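Local coordinates for protein SusD homolog (Bacteroides thetaiotaomicron, PDB 3EHM) that probably binds mucin O-glycans at the cell surface, as a SusD-family lipoprotein involved in the use of these host glycans by a gut symbiont, at residues R490-P493 against T494-N497; A516-L519 against W520-S524. One frame throughout, in Å; residues are numbered along the deposited sequence.

Interaction 1 of 2, residues R490-P493 against T494-N497; sequences RFAP and TAYN
Ala-495 N donates to Ala-492 O at 2.8 Å, and one residue further on Tyr-496 N reaches Pro-493 O at 3.1 Å. Both are i to i+3 bonds, and neither is straight: the N-H...O angles are 146° and 147°. Each donor stands above the plane of its carbonyl instead of on a lone pair, consistent with the tight curl of an i to i+3 turn. Inside the later segment Asn-497 N repeats the pattern on Thr-494 O.

Proline suits the start of such a turn. Its ring fixes phi near the helical value, and its lack of an N-H is usually tolerated at the first turn of a helix, where backbone N-H groups have no preceding helical carbonyl to bond. Thr-494 follows with OG1 between its backbone N and carbonyl carbon, and this hydroxyl is hydrogen-bonded to Asp-85.

Small residues do the packing next to the backbone. The Ala-495 methyl carbon CB lies 3.1 Å from Ala-492 O and 4.4 Å from Ala-492 CB, and residues this small let the chain fold back closely. Tyr-496 swings CG beside its own backbone N (chi1 -77°), which brings CD1 to 3.4 Å from Pro-493 O, approached obliquely, while Ala-492 O lies at the ring edge, near its plane. The same ring brings CE1 to 4.4 Å from Phe-491 CB. Pro-493 CG rests 3.4 Å above one face of the Arg-490 guanidinium, offset toward its rim, and Arg-490 NE is hydrogen-bonded to Phe-83 O.

Phe-491 turns its ring away into the interior, stacking with Phe-140 and touching Tyr-92 of helix 85-110. Tyr-496 packs on Ile-505 and Pro-506, so this loop-to-helix junction lies between helices 85-110 and 505-509.

Interaction 2 of 2, residues A516-L519 against W520-S524; sequences ATKL and WWVRS
A type I beta turn from Leu-519 to Val-522, in the loop that follows helix 505-509, brings a leucine onto a tryptophan two residues later. The turn's own bond is weak: Val-522 N lies 3.4 Å from Leu-519 O, although its N-H...O angle of 165° is nearly straight.

Side chains add an apolar contact, Leu-519 and Trp-521 running side by side. Leu-519 CB sits over one face of the indole, 4.1 Å from the six-membered ring centroid in a CH-pi contact, and CD1 comes to 3.6 Å from Trp-521 CZ2. Leucine suits the place: with CG beside its own backbone N, anti to the carbonyl carbon (chi1 -65°), CB lies over the face while a branch methyl reaches CZ2. Lys-518 CB meets Val-522 CG2 at 4.1 Å, the two side chains crossing at about a right angle, the lysine's aliphatic stem serving as an apolar surface.

The buried indole's NE1 is hydrogen-bonded to Asp-138. Replacing Trp-521 with an alanine is likely to leave Leu-519 without its aromatic face and Asp-138 OD1 without this donor.

Trp-521 also touches Thr-454 of helix 449-459 and Gln-160 of helix 160-178, while Trp-520 packs on Val-215 of helix 197-215.

In the fold
Following the chain from its N terminus, both contacts come late, after most of the helices in the sequence. Interaction 1 comes first, turning the loop after helix 472-475 into the short helix 495-498. The chain then passes through helix 505-509 before interaction 2 bends it again at 516-524. Each closes only a local turn, and they stand in series, neither nesting nor crossing. Their centres are about 21 Å apart and their nearest atoms about 7 Å, without touching. Interaction 1 meets helices 85-110 and 505-509 and the end of helix 116-140, whereas interaction 2 ties the tail to helices 160-178, 197-215 and 449-459, so the C-terminal segment meets helices from widely separated parts of the sequence.

Interaction 1 of 2, residues R490-P493 against T494-N497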
ATOM      1  N   ARG A 490       2.357  11.135  11.860  1.00 13.94           N
ATOM      2  CA  ARG A 490       2.540  11.345  13.291  1.00 13.56           C
ATOM      3  C   ARG A 490       1.141  11.345  13.892  1.00 14.56           C
ATOM      4  O   ARG A 490       0.168  11.639  13.199  1.00 13.70           O
ATOM      5  CB  ARG A 490       3.221  12.690  13.587  1.00 14.68           C
ATOM      6  CG  ARG A 490       2.326  13.904  13.368  1.00 16.59           C
ATOM      7  CD  ARG A 490       2.881  15.157  14.032  1.00 16.23           C
ATOM      8  NE  ARG A 490       1.984  16.293  13.832  1.00 18.00           N
ATOM      9  CZ  ARG A 490       2.033  17.423  14.526  1.00 18.57           C
ATOM     10  NH1 ARG A 490       2.943  17.584  15.478  1.00 18.12           N
ATOM     11  NH2 ARG A 490       1.156  18.390  14.277  1.00 15.93           N
ATOM     12  N   PHE A 491       1.031  10.997  15.167  1.00 14.58           N
ATOM     13  CA  PHE A 491      -0.270  11.004  15.821  1.00 15.19           C
ATOM     14  C   PHE A 491      -0.668  12.453  16.053  1.00 15.52           C
ATOM     15  O   PHE A 491       0.186  13.344  16.071  1.00 15.40           O
ATOM     16  CB  PHE A 491      -0.202  10.268  17.160  1.00 16.39           C
ATOM     17  CG  PHE A 491       0.011   8.792  17.023  1.00 15.76           C
ATOM     18  CD1 PHE A 491      -1.033   7.961  16.639  1.00 16.91           C
ATOM     19  CD2 PHE A 491       1.267   8.235  17.233  1.00 16.56           C
ATOM     20  CE1 PHE A 491      -0.828   6.594  16.464  1.00 15.13           C
ATOM     21  CE2 PHE A 491       1.481   6.868  17.062  1.00 15.07           C
ATOM     22  CZ  PHE A 491       0.431   6.050  16.675  1.00 15.69           C
ATOM     23  N   ALA A 492      -1.965  12.686  16.208  1.00 15.34           N
ATOM     24  CA  ALA A 492      -2.473  14.026  16.463  1.00 17.66           C
ATOM     25  C   ALA A 492      -2.057  14.403  17.885  1.00 19.74           C
ATOM     26  O   ALA A 492      -2.382  13.695  18.836  1.00 19.24           O
ATOM     27  CB  ALA A 492      -3.995  14.036  16.332  1.00 18.20           C
ATOM     28  N   PRO A 493      -1.316  15.513  18.045  1.00 21.43           N
ATOM     29  CA  PRO A 493      -0.869  15.951  19.370  1.00 21.89           C
ATOM     30  C   PRO A 493      -1.965  15.941  20.439  1.00 23.00           C
ATOM     31  O   PRO A 493      -1.746  15.473  21.555  1.00 21.04           O
ATOM     32  CB  PRO A 493      -0.331  17.355  19.098  1.00 23.10           C
ATOM     33  CG  PRO A 493       0.256  17.210  17.732  1.00 22.84           C
ATOM     34  CD  PRO A 493      -0.821  16.425  16.998  1.00 20.37           C
ATOM     35  N   THR A 494      -3.150  16.443  20.096  1.00 23.82           N
ATOM     36  CA  THR A 494      -4.242  16.490  21.059  1.00 24.51           C
ATOM     37  C   THR A 494      -4.713  15.117  21.511  1.00 24.78           C
ATOM     38  O   THR A 494      -5.342  15.000  22.557  1.00 25.10           O
ATOM     39  CB  THR A 494      -5.463  17.258  20.514  1.00 25.39           C
ATOM     40  OG1 THR A 494      -6.042  16.531  19.424  1.00 26.63           O
ATOM     41  CG2 THR A 494      -5.055  18.648  20.047  1.00 25.54           C
ATOM     42  N   ALA A 495      -4.411  14.077  20.737  1.00 23.68           N
ATOM     43  CA  ALA A 495      -4.826  12.725  21.109  1.00 23.99           C
ATOM     44  C   ALA A 495      -4.183  12.317  22.433  1.00 23.26           C
ATOM     45  O   ALA A 495      -4.763  11.554  23.207  1.00 22.80           O
ATOM     46  CB  ALA A 495      -4.449  11.731  20.012  1.00 23.91           C
ATOM     47  N   TYR A 496      -2.980  12.826  22.688  1.00 23.20           N
ATOM     48  CA  TYR A 496      -2.264  12.527  23.925  1.00 22.81           C
ATOM     49  C   TYR A 496      -3.055  12.963  25.158  1.00 23.64           C
ATOM     50  O   TYR A 496      -2.914  12.381  26.234  1.00 23.95           O
ATOM     51  CB  TYR A 496      -0.914  13.239  23.947  1.00 23.04           C
ATOM     52  CG  TYR A 496       0.154  12.599  23.101  1.00 22.83           C
ATOM     53  CD1 TYR A 496       0.068  12.591  21.711  1.00 22.36           C
ATOM     54  CD2 TYR A 496       1.276  12.029  23.697  1.00 22.26           C
ATOM     55  CE1 TYR A 496       1.083  12.033  20.935  1.00 22.00           C
ATOM     56  CE2 TYR A 496       2.289  11.474  22.936  1.00 22.58           C
ATOM     57  CZ  TYR A 496       2.191  11.480  21.560  1.00 22.88           C
ATOM     58  OH  TYR A 496       3.225  10.954  20.823  1.00 20.91           O
ATOM     59  N   ASN A 497      -3.871  13.999  24.998  1.00 23.38           N
ATOM     60  CA  ASN A 497      -4.679  14.522  26.096  1.00 24.91           C
ATOM     61  C   ASN A 497      -5.813  13.578  26.495  1.00 25.22           C
ATOM     62  O   ASN A 497      -6.274  13.601  27.636  1.00 26.00           O
ATOM     63  CB  ASN A 497      -5.268  15.878  25.701  1.00 24.68           C
ATOM     64  CG  ASN A 497      -4.205  16.933  25.481  1.00 27.19           C
ATOM     65  OD1 ASN A 497      -4.408  17.889  24.726  1.00 28.52           O
ATOM     66  ND2 ASN A 497      -3.067  16.777  26.149  1.00 26.70           N
TER

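Interaction 2 of 2, residues A516-L519 against W520-S524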
ATOM      1  N   ALA A 516       9.531  12.508  10.312  1.00 16.99           N
ATOM      2  CA  ALA A 516      10.897  12.144   9.940  1.00 17.93           C
ATOM      3  C   ALA A 516      11.451  10.928  10.685  1.00 18.21           C
ATOM      4  O   ALA A 516      12.492  10.387  10.315  1.00 18.85           O
ATOM      5  CB  ALA A 516      11.824  13.342  10.146  1.00 19.68           C
ATOM      6  N   THR A 517      10.758  10.487  11.725  1.00 18.59           N
ATOM      7  CA  THR A 517      11.228   9.345  12.502  1.00 18.53           C
ATOM      8  C   THR A 517      11.050   8.010  11.777  1.00 18.23           C
ATOM      9  O   THR A 517       9.932   7.598  11.467  1.00 18.47           O
ATOM     10  CB  THR A 517      10.518   9.302  13.863  1.00 18.03           C
ATOM     11  OG1 THR A 517      10.823  10.504  14.582  1.00 19.73           O
ATOM     12  CG2 THR A 517      10.970   8.101  14.675  1.00 17.40           C
ATOM     13  N   LYS A 518      12.166   7.336  11.514  1.00 16.36           N
ATOM     14  CA  LYS A 518      12.143   6.055  10.818  1.00 16.74           C
ATOM     15  C   LYS A 518      11.482   4.957  11.640  1.00 16.82           C
ATOM     16  O   LYS A 518      11.699   4.846  12.849  1.00 16.83           O
ATOM     17  CB  LYS A 518      13.564   5.624  10.447  1.00 18.39           C
ATOM     18  CG  LYS A 518      14.250   6.528   9.433  1.00 18.79           C
ATOM     19  CD  LYS A 518      15.645   6.010   9.116  1.00 23.18           C
ATOM     20  CE  LYS A 518      16.377   6.929   8.150  1.00 25.22           C
ATOM     21  NZ  LYS A 518      17.683   6.344   7.751  1.00 28.75           N
ATOM     22  N   LEU A 519      10.681   4.137  10.974  1.00 15.67           N
ATOM     23  CA  LEU A 519      10.001   3.056  11.659  1.00 15.13           C
ATOM     24  C   LEU A 519      10.928   1.877  11.904  1.00 14.82           C
ATOM     25  O   LEU A 519      12.048   1.834  11.395  1.00 15.00           O
ATOM     26  CB  LEU A 519       8.752   2.641  10.877  1.00 15.18           C
ATOM     27  CG  LEU A 519       7.722   3.779  10.844  1.00 13.62           C
ATOM     28  CD1 LEU A 519       6.488   3.367  10.042  1.00 14.66           C
ATOM     29  CD2 LEU A 519       7.329   4.139  12.275  1.00 15.29           C
ATOM     30  N   TRP A 520      10.448   0.928  12.696  1.00 15.84           N
ATOM     31  CA  TRP A 520      11.216  -0.248  13.082  1.00 16.20           C
ATOM     32  C   TRP A 520      11.811  -1.115  11.974  1.00 16.30           C
ATOM     33  O   TRP A 520      12.967  -1.530  12.078  1.00 15.44           O
ATOM     34  CB  TRP A 520      10.361  -1.125  14.001  1.00 16.87           C
ATOM     35  CG  TRP A 520      11.031  -2.402  14.421  1.00 19.99           C
ATOM     36  CD1 TRP A 520      12.151  -2.532  15.197  1.00 19.77           C
ATOM     37  CD2 TRP A 520      10.623  -3.731  14.077  1.00 19.60           C
ATOM     38  NE1 TRP A 520      12.464  -3.864  15.357  1.00 21.28           N
ATOM     39  CE2 TRP A 520      11.543  -4.621  14.680  1.00 19.80           C
ATOM     40  CE3 TRP A 520       9.570  -4.257  13.318  1.00 19.92           C
ATOM     41  CZ2 TRP A 520      11.440  -6.007  14.547  1.00 19.88           C
ATOM     42  CZ3 TRP A 520       9.469  -5.641  13.185  1.00 21.10           C
ATOM     43  CH2 TRP A 520      10.401  -6.498  13.797  1.00 20.66           C
ATOM     44  N   TRP A 521      11.039  -1.396  10.925  1.00 14.76           N
ATOM     45  CA  TRP A 521      11.535  -2.253   9.847  1.00 15.13           C
ATOM     46  C   TRP A 521      12.455  -1.629   8.797  1.00 14.85           C
ATOM     47  O   TRP A 521      12.861  -2.309   7.853  1.00 15.76           O
ATOM     48  CB  TRP A 521      10.369  -2.964   9.141  1.00 13.31           C
ATOM     49  CG  TRP A 521       9.100  -2.159   8.997  1.00 13.32           C
ATOM     50  CD1 TRP A 521       7.884  -2.441   9.560  1.00 15.17           C
ATOM     51  CD2 TRP A 521       8.918  -0.960   8.236  1.00 12.89           C
ATOM     52  NE1 TRP A 521       6.959  -1.491   9.197  1.00 13.19           N
ATOM     53  CE2 TRP A 521       7.565  -0.570   8.385  1.00 13.75           C
ATOM     54  CE3 TRP A 521       9.766  -0.175   7.441  1.00 14.31           C
ATOM     55  CZ2 TRP A 521       7.040   0.574   7.768  1.00 11.81           C
ATOM     56  CZ3 TRP A 521       9.241   0.966   6.826  1.00 11.54           C
ATOM     57  CH2 TRP A 521       7.889   1.326   6.995  1.00 12.55           C
ATOM     58  N   VAL A 522      12.805  -0.355   8.952  1.00 14.52           N
ATOM     59  CA  VAL A 522      13.685   0.275   7.971  1.00 14.33           C
ATOM     60  C   VAL A 522      15.049  -0.395   8.064  1.00 15.92           C
ATOM     61  O   VAL A 522      15.660  -0.418   9.130  1.00 15.18           O
ATOM     62  CB  VAL A 522      13.842   1.785   8.226  1.00 16.11           C
ATOM     63  CG1 VAL A 522      14.844   2.378   7.230  1.00 15.13           C
ATOM     64  CG2 VAL A 522      12.495   2.476   8.087  1.00 12.70           C
ATOM     65  N   ARG A 523      15.525  -0.943   6.951  1.00 15.86           N
ATOM     66  CA  ARG A 523      16.806  -1.635   6.956  1.00 18.10           C
ATOM     67  C   ARG A 523      17.996  -0.701   7.098  1.00 19.18           C
ATOM     68  O   ARG A 523      17.935   0.476   6.734  1.00 18.31           O
ATOM     69  CB  ARG A 523      16.963  -2.490   5.692  1.00 16.94           C
ATOM     70  CG  ARG A 523      17.183  -1.725   4.393  1.00 17.75           C
ATOM     71  CD  ARG A 523      17.125  -2.700   3.225  1.00 17.62           C
ATOM     72  NE  ARG A 523      17.423  -2.102   1.927  1.00 16.34           N
ATOM     73  CZ  ARG A 523      18.496  -2.396   1.199  1.00 16.70           C
ATOM     74  NH1 ARG A 523      19.386  -3.274   1.641  1.00 14.17           N
ATOM     75  NH2 ARG A 523      18.663  -1.835   0.009  1.00 15.41           N
ATOM     76  N   SER A 524      19.080  -1.240   7.640  1.00 19.50           N
ATOM     77  CA  SER A 524      20.302  -0.476   7.825  1.00 21.00           C
ATOM     78  C   SER A 524      20.964  -0.252   6.476  1.00 19.68           C
ATOM     79  O   SER A 524      20.764  -1.030   5.539  1.00 19.34           O
ATOM     80  CB  SER A 524      21.264  -1.234   8.743  1.00 23.09           C
ATOM     81  OG  SER A 524      20.714  -1.363  10.044  1.00 29.29           O
TER